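Local coordinates for holo-[acyl-carrier-protein] synthase (Neisseria meningitidis FAM18, PDB 5SUV) that belongs to the 4'-phosphopantetheinyl transferase superfamily and holds coenzyme A in pockets of its three-chain assembly, at residues V47-L50 with A51-A55; I31-P34 with E35-L38. All coordinates share one frame; numbering follows the deposited sequence.

Contact 1: V47-L50 with A51-A55; sequences VNYL and AKRFA. With COA (coenzyme A), chain F.
The amide N of F54 meets L50 O at 2.8 Å, the shortest of the five i to i+4 backbone bonds that make V47-A55 one unbroken piece of alpha-helix. One residue earlier on each side, Y49 and R53 form a cation-pi pair. R53 CZ stands 3.7 Å from the centroid of the Y49 ring, 30° off its normal, so the charge lies over the face. The guanidinium is displaced toward the rim: R53 NH2 comes within 3.0 Å of Y49 CE2, and the two planes are inclined by 37°. A bend in the arginine at chi2 (-46°) brings its end back over the ring. Y49 OH is also near R53 NH2, but at a poor angle for a hydrogen bond; it is hydrogen-bonded to E39, which would help fix the ring.

K52 instead runs out extended beyond CG. Its CE crosses N48 OD1 at an angle, 3.1 Å away; K52 NZ is also near OD1, but too poorly angled for a hydrogen bond. K52 NZ lies 2.9 Å from O3B of coenzyme A, a bond of uncertain geometry because NZ is modelled too near the ligand phosphate. H81 and S112, with K62 and I68 of a neighbouring subunit, also bond this coenzyme A. On the buried side of helix 46-63, L50 packs on helices 13-23 and 25-31, while F54 and A55 rest against strand 3-12.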
ATOM      1  N   VAL A  47      -9.879  18.486   8.100  1.00 55.22           N
ATOM      2  CA  VAL A  47      -9.492  18.133   6.739  1.00 56.62           C
ATOM      3  C   VAL A  47      -8.787  16.777   6.726  1.00 51.15           C
ATOM      4  O   VAL A  47      -9.088  15.909   5.896  1.00 41.40           O
ATOM      5  CB  VAL A  47      -8.612  19.238   6.128  1.00 53.77           C
ATOM      6  CG1 VAL A  47      -8.207  18.873   4.716  1.00 45.66           C
ATOM      7  CG2 VAL A  47      -9.351  20.573   6.132  1.00 54.35           C
ATOM      8  N   ASN A  48      -7.852  16.574   7.659  1.00 49.96           N
ATOM      9  CA  ASN A  48      -7.174  15.287   7.787  1.00 51.27           C
ATOM     10  C   ASN A  48      -8.158  14.188   8.171  1.00 54.31           C
ATOM     11  O   ASN A  48      -8.020  13.036   7.740  1.00 45.88           O
ATOM     12  CB  ASN A  48      -6.053  15.405   8.826  1.00 52.35           C
ATOM     13  CG  ASN A  48      -5.254  14.121   8.988  1.00 55.83           C
ATOM     14  OD1 ASN A  48      -5.632  13.234   9.757  1.00 61.48           O
ATOM     15  ND2 ASN A  48      -4.127  14.026   8.277  1.00 58.17           N
ATOM     16  N   TYR A  49      -9.156  14.529   8.984  1.00 59.09           N
ATOM     17  CA  TYR A  49     -10.186  13.568   9.359  1.00 43.54           C
ATOM     18  C   TYR A  49     -10.968  13.103   8.138  1.00 40.72           C
ATOM     19  O   TYR A  49     -11.071  11.900   7.877  1.00 41.10           O
ATOM     20  CB  TYR A  49     -11.110  14.211  10.395  1.00 46.14           C
ATOM     21  CG  TYR A  49     -12.202  13.310  10.927  1.00 55.12           C
ATOM     22  CD1 TYR A  49     -13.400  13.160  10.239  1.00 54.58           C
ATOM     23  CD2 TYR A  49     -12.044  12.629  12.126  1.00 46.37           C
ATOM     24  CE1 TYR A  49     -14.405  12.347  10.721  1.00 61.56           C
ATOM     25  CE2 TYR A  49     -13.054  11.814  12.622  1.00 58.36           C
ATOM     26  CZ  TYR A  49     -14.230  11.675  11.914  1.00 65.76           C
ATOM     27  OH  TYR A  49     -15.241  10.862  12.395  1.00 67.47           O
ATOM     28  N   LEU A  50     -11.522  14.046   7.368  1.00 49.83           N
ATOM     29  CA  LEU A  50     -12.256  13.677   6.159  1.00 40.32           C
ATOM     30  C   LEU A  50     -11.370  12.925   5.179  1.00 41.37           C
ATOM     31  O   LEU A  50     -11.817  11.970   4.537  1.00 36.89           O
ATOM     32  CB  LEU A  50     -12.833  14.919   5.482  1.00 40.62           C
ATOM     33  CG  LEU A  50     -14.131  15.513   6.007  1.00 66.71           C
ATOM     34  CD1 LEU A  50     -14.423  16.812   5.279  1.00 69.13           C
ATOM     35  CD2 LEU A  50     -15.266  14.534   5.822  1.00 75.35           C
ATOM     36  N   ALA A  51     -10.111  13.355   5.027  1.00 36.91           N
ATOM     37  CA  ALA A  51      -9.225  12.710   4.066  1.00 38.74           C
ATOM     38  C   ALA A  51      -9.012  11.241   4.410  1.00 32.94           C
ATOM     39  O   ALA A  51      -9.068  10.375   3.534  1.00 31.74           O
ATOM     40  CB  ALA A  51      -7.884  13.448   4.014  1.00 42.60           C
ATOM     41  N   LYS A  52      -8.742  10.944   5.683  1.00 36.02           N
ATOM     42  CA  LYS A  52      -8.504   9.564   6.102  1.00 36.00           C
ATOM     43  C   LYS A  52      -9.747   8.707   5.904  1.00 37.71           C
ATOM     44  O   LYS A  52      -9.660   7.570   5.421  1.00 34.15           O
ATOM     45  CB  LYS A  52      -8.070   9.524   7.569  1.00 41.96           C
ATOM     46  CG  LYS A  52      -6.623   9.988   7.794  1.00 47.99           C
ATOM     47  CD  LYS A  52      -6.170   9.815   9.231  1.00 59.86           C
ATOM     48  CE  LYS A  52      -4.721  10.279   9.404  1.00 71.97           C
ATOM     49  NZ  LYS A  52      -4.285  10.268  10.824  1.00 91.27           N
ATOM     50  N   ARG A  53     -10.912   9.235   6.270  1.00 40.23           N
ATOM     51  CA  ARG A  53     -12.148   8.484   6.070  1.00 41.29           C
ATOM     52  C   ARG A  53     -12.404   8.249   4.588  1.00 35.79           C
ATOM     53  O   ARG A  53     -12.740   7.134   4.178  1.00 32.86           O
ATOM     54  CB  ARG A  53     -13.330   9.218   6.720  1.00 39.83           C
ATOM     55  CG  ARG A  53     -13.214   9.450   8.218  1.00 51.70           C
ATOM     56  CD  ARG A  53     -12.763   8.212   8.953  1.00 52.51           C
ATOM     57  NE  ARG A  53     -13.028   8.263  10.395  1.00 47.72           N
ATOM     58  CZ  ARG A  53     -12.283   8.914  11.283  1.00 48.90           C
ATOM     59  NH1 ARG A  53     -11.218   9.604  10.899  1.00 52.58           N
ATOM     60  NH2 ARG A  53     -12.603   8.876  12.563  1.00 58.71           N
ATOM     61  N   PHE A  54     -12.221   9.279   3.765  1.00 32.82           N
ATOM     62  CA  PHE A  54     -12.434   9.137   2.331  1.00 29.18           C
ATOM     63  C   PHE A  54     -11.506   8.074   1.751  1.00 29.32           C
ATOM     64  O   PHE A  54     -11.948   7.192   1.007  1.00 26.86           O
ATOM     65  CB  PHE A  54     -12.232  10.493   1.649  1.00 31.06           C
ATOM     66  CG  PHE A  54     -12.628  10.527   0.208  1.00 32.94           C
ATOM     67  CD1 PHE A  54     -13.945  10.379  -0.166  1.00 35.14           C
ATOM     68  CD2 PHE A  54     -11.676  10.718  -0.780  1.00 35.92           C
ATOM     69  CE1 PHE A  54     -14.314  10.401  -1.498  1.00 41.89           C
ATOM     70  CE2 PHE A  54     -12.040  10.743  -2.113  1.00 41.86           C
ATOM     71  CZ  PHE A  54     -13.366  10.601  -2.470  1.00 40.29           C
ATOM     72  N   ALA A  55     -10.216   8.124   2.100  1.00 31.49           N
ATOM     73  CA  ALA A  55      -9.292   7.128   1.562  1.00 25.56           C
ATOM     74  C   ALA A  55      -9.644   5.728   2.056  1.00 24.73           C
ATOM     75  O   ALA A  55      -9.606   4.764   1.288  1.00 24.60           O
ATOM     76  CB  ALA A  55      -7.848   7.454   1.941  1.00 27.83           C
TER
HETATM   77  N1A COA F1000      -1.516   0.168  15.264  1.00 48.17           N
HETATM   78  C2A COA F1000      -1.762   0.372  13.964  1.00 39.30           C
HETATM   79  N3A COA F1000      -1.967   1.516  13.371  1.00 56.54           N
HETATM   80  C4A COA F1000      -1.929   2.647  14.217  1.00 59.49           C
HETATM   81  C5A COA F1000      -1.701   2.594  15.624  1.00 53.63           C
HETATM   82  C6A COA F1000      -1.495   1.301  16.086  1.00 49.43           C
HETATM   83  N6A COA F1000      -1.264   1.120  17.363  1.00 46.22           N
HETATM   84  N7A COA F1000      -1.700   3.736  16.161  1.00 52.26           N
HETATM   85  C8A COA F1000      -1.949   4.535  15.158  1.00 54.45           C
HETATM   86  N9A COA F1000      -2.087   3.928  13.964  1.00 53.20           N
HETATM   87  C1B COA F1000      -2.375   4.531  12.718  1.00 63.29           C
HETATM   88  C2B COA F1000      -3.735   5.392  12.803  1.00 76.52           C
HETATM   89  O2B COA F1000      -4.603   5.143  11.761  1.00 70.54           O
HETATM   90  C3B COA F1000      -3.130   6.785  12.653  1.00 80.21           C
HETATM   91  O3B COA F1000      -3.918   7.653  12.010  1.00 75.68           O
HETATM   92  P3B COA F1000      -5.541   7.841  12.731  1.00 53.58           P
HETATM   93  O7A COA F1000      -5.725   9.122  12.197  1.00 58.37           O
HETATM   94  O8A COA F1000      -6.298   6.741  12.108  1.00 58.28           O
HETATM   95  O9A COA F1000      -5.199   7.674  14.149  1.00 56.57           O
HETATM   96  C4B COA F1000      -1.921   6.409  11.767  1.00 71.94           C
HETATM   97  O4B COA F1000      -1.349   5.357  12.448  1.00 58.24           O
HETATM   98  C5B COA F1000      -0.945   7.527  11.629  1.00 84.54           C
HETATM   99  O5B COA F1000       0.002   7.103  10.645  1.00 90.78           O
HETATM  100  P1A COA F1000       1.371   7.891  10.696  1.00 94.17           P
HETATM  101  O1A COA F1000       1.166   9.348  10.529  1.00 92.82           O
HETATM  102  O2A COA F1000       2.382   7.090   9.958  1.00 93.52           O
HETATM  103  O3A COA F1000       1.699   7.827  12.291  1.00110.37           O
HETATM  104  P2A COA F1000       2.987   8.531  12.737  1.00 91.08           P
HETATM  105  O4A COA F1000       4.094   8.261  11.879  1.00104.17           O
HETATM  106  O5A COA F1000       2.791   9.936  13.267  1.00 76.67           O
HETATM  107  O6A COA F1000       3.302   7.647  14.090  1.00 92.39           O
HETATM  108  CBP COA F1000       3.482   5.455  14.892  1.00 68.43           C
HETATM  109  CCP COA F1000       3.511   6.346  13.699  1.00 80.92           C
HETATM  110  CDP COA F1000       2.089   5.234  15.198  1.00 52.76           C
HETATM  111  CEP COA F1000       4.088   4.119  14.557  1.00 66.85           C
HETATM  112  CAP COA F1000       4.229   6.038  16.132  1.00 78.91           C
HETATM  113  OAP COA F1000       4.253   5.140  17.174  1.00 61.41           O
HETATM  114  C9P COA F1000       5.712   6.382  15.884  1.00 99.87           C
HETATM  115  O9P COA F1000       6.533   5.479  15.922  1.00115.34           O
HETATM  116  N8P COA F1000       6.089   7.744  15.684  1.00 90.56           N
HETATM  117  C7P COA F1000       7.513   8.163  15.433  1.00 78.38           C
HETATM  118  C6P COA F1000       8.523   7.278  16.137  1.00 76.77           C
HETATM  119  C5P COA F1000       9.685   8.103  16.668  1.00 75.40           C
HETATM  120  O5P COA F1000      10.119   7.917  17.755  1.00 72.71           O
HETATM  121  N4P COA F1000      10.269   9.074  15.860  1.00 75.33           N
HETATM  122  C3P COA F1000      11.381   9.868  16.381  1.00 69.23           C
HETATM  123  C2P COA F1000      12.718   9.238  16.092  1.00 68.62           C
HETATM  124  S1P COA F1000      13.454   8.462  17.592  1.00 81.56           S

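Contact 2: I31-P34 with E35-L38; sequences ILTP and EELL
T33 OG1 is used both as acceptor and as donor. As acceptor it takes the amide of E36, OG1 to N 3.2 Å and almost straight at 177°; as donor it gives its hydrogen to E35 OE1 at 2.8 Å, using the anti lone pair of that carboxylate oxygen. With chi1 at 72°, OG1 sits between the backbone N and the carbonyl carbon, facing the start of the helix, and the bend of E35 at chi2 folds its carboxylate back to meet it. The return bond runs from T33 N to E36 OE1, 3.0 Å, with the donor 23° out of the carboxylate plane. Together the two reciprocal bonds make a capping box, with T33 as N-cap of helix 34-39. Around it, L32 CD1 and L37 CD1 touch at 4.2 Å, an apolar pair bracketing the box in the manner of a hydrophobic staple. T33 O takes the first regular helical bond, from L37 N at 2.8 Å, whereas L38 N bonds P34 O weakly and E35 O as well. E36 OE1 also forms a salt bridge with K57, and E36 OE2 accepts from the amide of I79. K57 NZ additionally bonds I31 O, the carbonyl at the end of helix 25-31.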
ATOM      1  N   ILE A  31     -19.938  11.705   2.791  1.00 39.82           N
ATOM      2  CA  ILE A  31     -18.856  10.735   2.933  1.00 44.23           C
ATOM      3  C   ILE A  31     -18.880  10.043   4.288  1.00 34.20           C
ATOM      4  O   ILE A  31     -18.514   8.869   4.398  1.00 35.90           O
ATOM      5  CB  ILE A  31     -17.492  11.422   2.729  1.00 41.69           C
ATOM      6  CG1 ILE A  31     -17.452  12.117   1.374  1.00 40.21           C
ATOM      7  CG2 ILE A  31     -16.364  10.413   2.857  1.00 48.75           C
ATOM      8  CD1 ILE A  31     -17.795  11.260   0.222  1.00 35.69           C
ATOM      9  N   LEU A  32     -19.300  10.755   5.325  1.00 36.23           N
ATOM     10  CA  LEU A  32     -19.248  10.217   6.676  1.00 36.98           C
ATOM     11  C   LEU A  32     -20.534   9.467   7.003  1.00 37.01           C
ATOM     12  O   LEU A  32     -21.612   9.818   6.517  1.00 37.43           O
ATOM     13  CB  LEU A  32     -19.056  11.327   7.698  1.00 39.53           C
ATOM     14  CG  LEU A  32     -17.820  12.198   7.498  1.00 39.97           C
ATOM     15  CD1 LEU A  32     -17.770  13.242   8.584  1.00 42.78           C
ATOM     16  CD2 LEU A  32     -16.549  11.332   7.482  1.00 38.33           C
ATOM     17  N   THR A  33     -20.407   8.438   7.843  1.00 40.57           N
ATOM     18  CA  THR A  33     -21.594   7.761   8.358  1.00 46.45           C
ATOM     19  C   THR A  33     -22.284   8.648   9.387  1.00 46.96           C
ATOM     20  O   THR A  33     -21.660   9.537   9.970  1.00 42.10           O
ATOM     21  CB  THR A  33     -21.246   6.420   9.013  1.00 36.38           C
ATOM     22  OG1 THR A  33     -20.586   6.642  10.269  1.00 40.16           O
ATOM     23  CG2 THR A  33     -20.354   5.578   8.132  1.00 34.55           C
ATOM     24  N   PRO A  34     -23.574   8.407   9.651  1.00 40.48           N
ATOM     25  CA  PRO A  34     -24.251   9.163  10.715  1.00 43.13           C
ATOM     26  C   PRO A  34     -23.469   9.196  12.017  1.00 44.56           C
ATOM     27  O   PRO A  34     -23.463  10.223  12.703  1.00 73.40           O
ATOM     28  CB  PRO A  34     -25.582   8.415  10.875  1.00 43.22           C
ATOM     29  CG  PRO A  34     -25.811   7.761   9.569  1.00 52.07           C
ATOM     30  CD  PRO A  34     -24.453   7.405   9.032  1.00 53.64           C
ATOM     31  N   GLU A  35     -22.778   8.107  12.361  1.00 43.46           N
ATOM     32  CA  GLU A  35     -21.998   8.071  13.593  1.00 44.94           C
ATOM     33  C   GLU A  35     -20.805   9.011  13.506  1.00 49.04           C
ATOM     34  O   GLU A  35     -20.573   9.832  14.404  1.00 48.05           O
ATOM     35  CB  GLU A  35     -21.519   6.644  13.872  1.00 43.68           C
ATOM     36  CG  GLU A  35     -22.630   5.622  14.079  1.00 56.49           C
ATOM     37  CD  GLU A  35     -23.220   5.088  12.781  1.00 46.15           C
ATOM     38  OE1 GLU A  35     -22.682   5.386  11.695  1.00 39.67           O
ATOM     39  OE2 GLU A  35     -24.239   4.368  12.851  1.00 41.49           O
ATOM     40  N   GLU A  36     -20.030   8.900  12.429  1.00 43.30           N
ATOM     41  CA  GLU A  36     -18.882   9.779  12.258  1.00 43.66           C
ATOM     42  C   GLU A  36     -19.317  11.231  12.164  1.00 47.32           C
ATOM     43  O   GLU A  36     -18.599  12.133  12.610  1.00 48.96           O
ATOM     44  CB  GLU A  36     -18.107   9.390  11.008  1.00 41.09           C
ATOM     45  CG  GLU A  36     -17.409   8.057  11.091  1.00 39.48           C
ATOM     46  CD  GLU A  36     -16.934   7.595   9.740  1.00 36.93           C
ATOM     47  OE1 GLU A  36     -17.572   7.944   8.727  1.00 36.16           O
ATOM     48  OE2 GLU A  36     -15.930   6.880   9.689  1.00 36.43           O
ATOM     49  N   LEU A  37     -20.481  11.479  11.556  1.00 51.93           N
ATOM     50  CA  LEU A  37     -20.927  12.846  11.322  1.00 60.51           C
ATOM     51  C   LEU A  37     -21.221  13.562  12.630  1.00 66.74           C
ATOM     52  O   LEU A  37     -21.109  14.790  12.703  1.00 69.98           O
ATOM     53  CB  LEU A  37     -22.164  12.840  10.417  1.00 49.52           C
ATOM     54  CG  LEU A  37     -22.657  14.189   9.891  1.00 57.55           C
ATOM     55  CD1 LEU A  37     -21.571  14.889   9.079  1.00 63.25           C
ATOM     56  CD2 LEU A  37     -23.910  14.000   9.051  1.00 51.44           C
ATOM     57  N   LEU A  38     -21.594  12.815  13.669  1.00 64.09           N
ATOM     58  CA  LEU A  38     -21.891  13.425  14.959  1.00 62.61           C
ATOM     59  C   LEU A  38     -20.626  13.829  15.701  1.00 61.40           C
ATOM     60  O   LEU A  38     -20.643  14.827  16.430  1.00 60.85           O
ATOM     61  CB  LEU A  38     -22.719  12.462  15.812  1.00 69.67           C
ATOM     62  CG  LEU A  38     -24.117  12.145  15.273  1.00 74.77           C
ATOM     63  CD1 LEU A  38     -24.765  11.035  16.086  1.00 91.65           C
ATOM     64  CD2 LEU A  38     -24.991  13.389  15.280  1.00 64.97           C
TER

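How the contacts relate
Contact 2 caps helix 34-39, and contact 1 lies within the next helix, 46-63; their centres are about 12 Å apart, yet their side chains meet. R53 NE faces E36 OE2 at 3.3 Å, a long and weak ion pair that ties the arginine of the cation-pi pair to the glutamate of the capping box. Beside it, Y49 OH packs on E36 CB at 3.5 Å. In addition, L50 CD2 touches L32 CD2 at 3.8 Å and F54 CD1 touches I31 CG2 at 3.9 Å. Both contacts reach coenzyme A pockets: K52 lines one, and I31 lines another, near which F54 also lies, about 4 Å from that ligand.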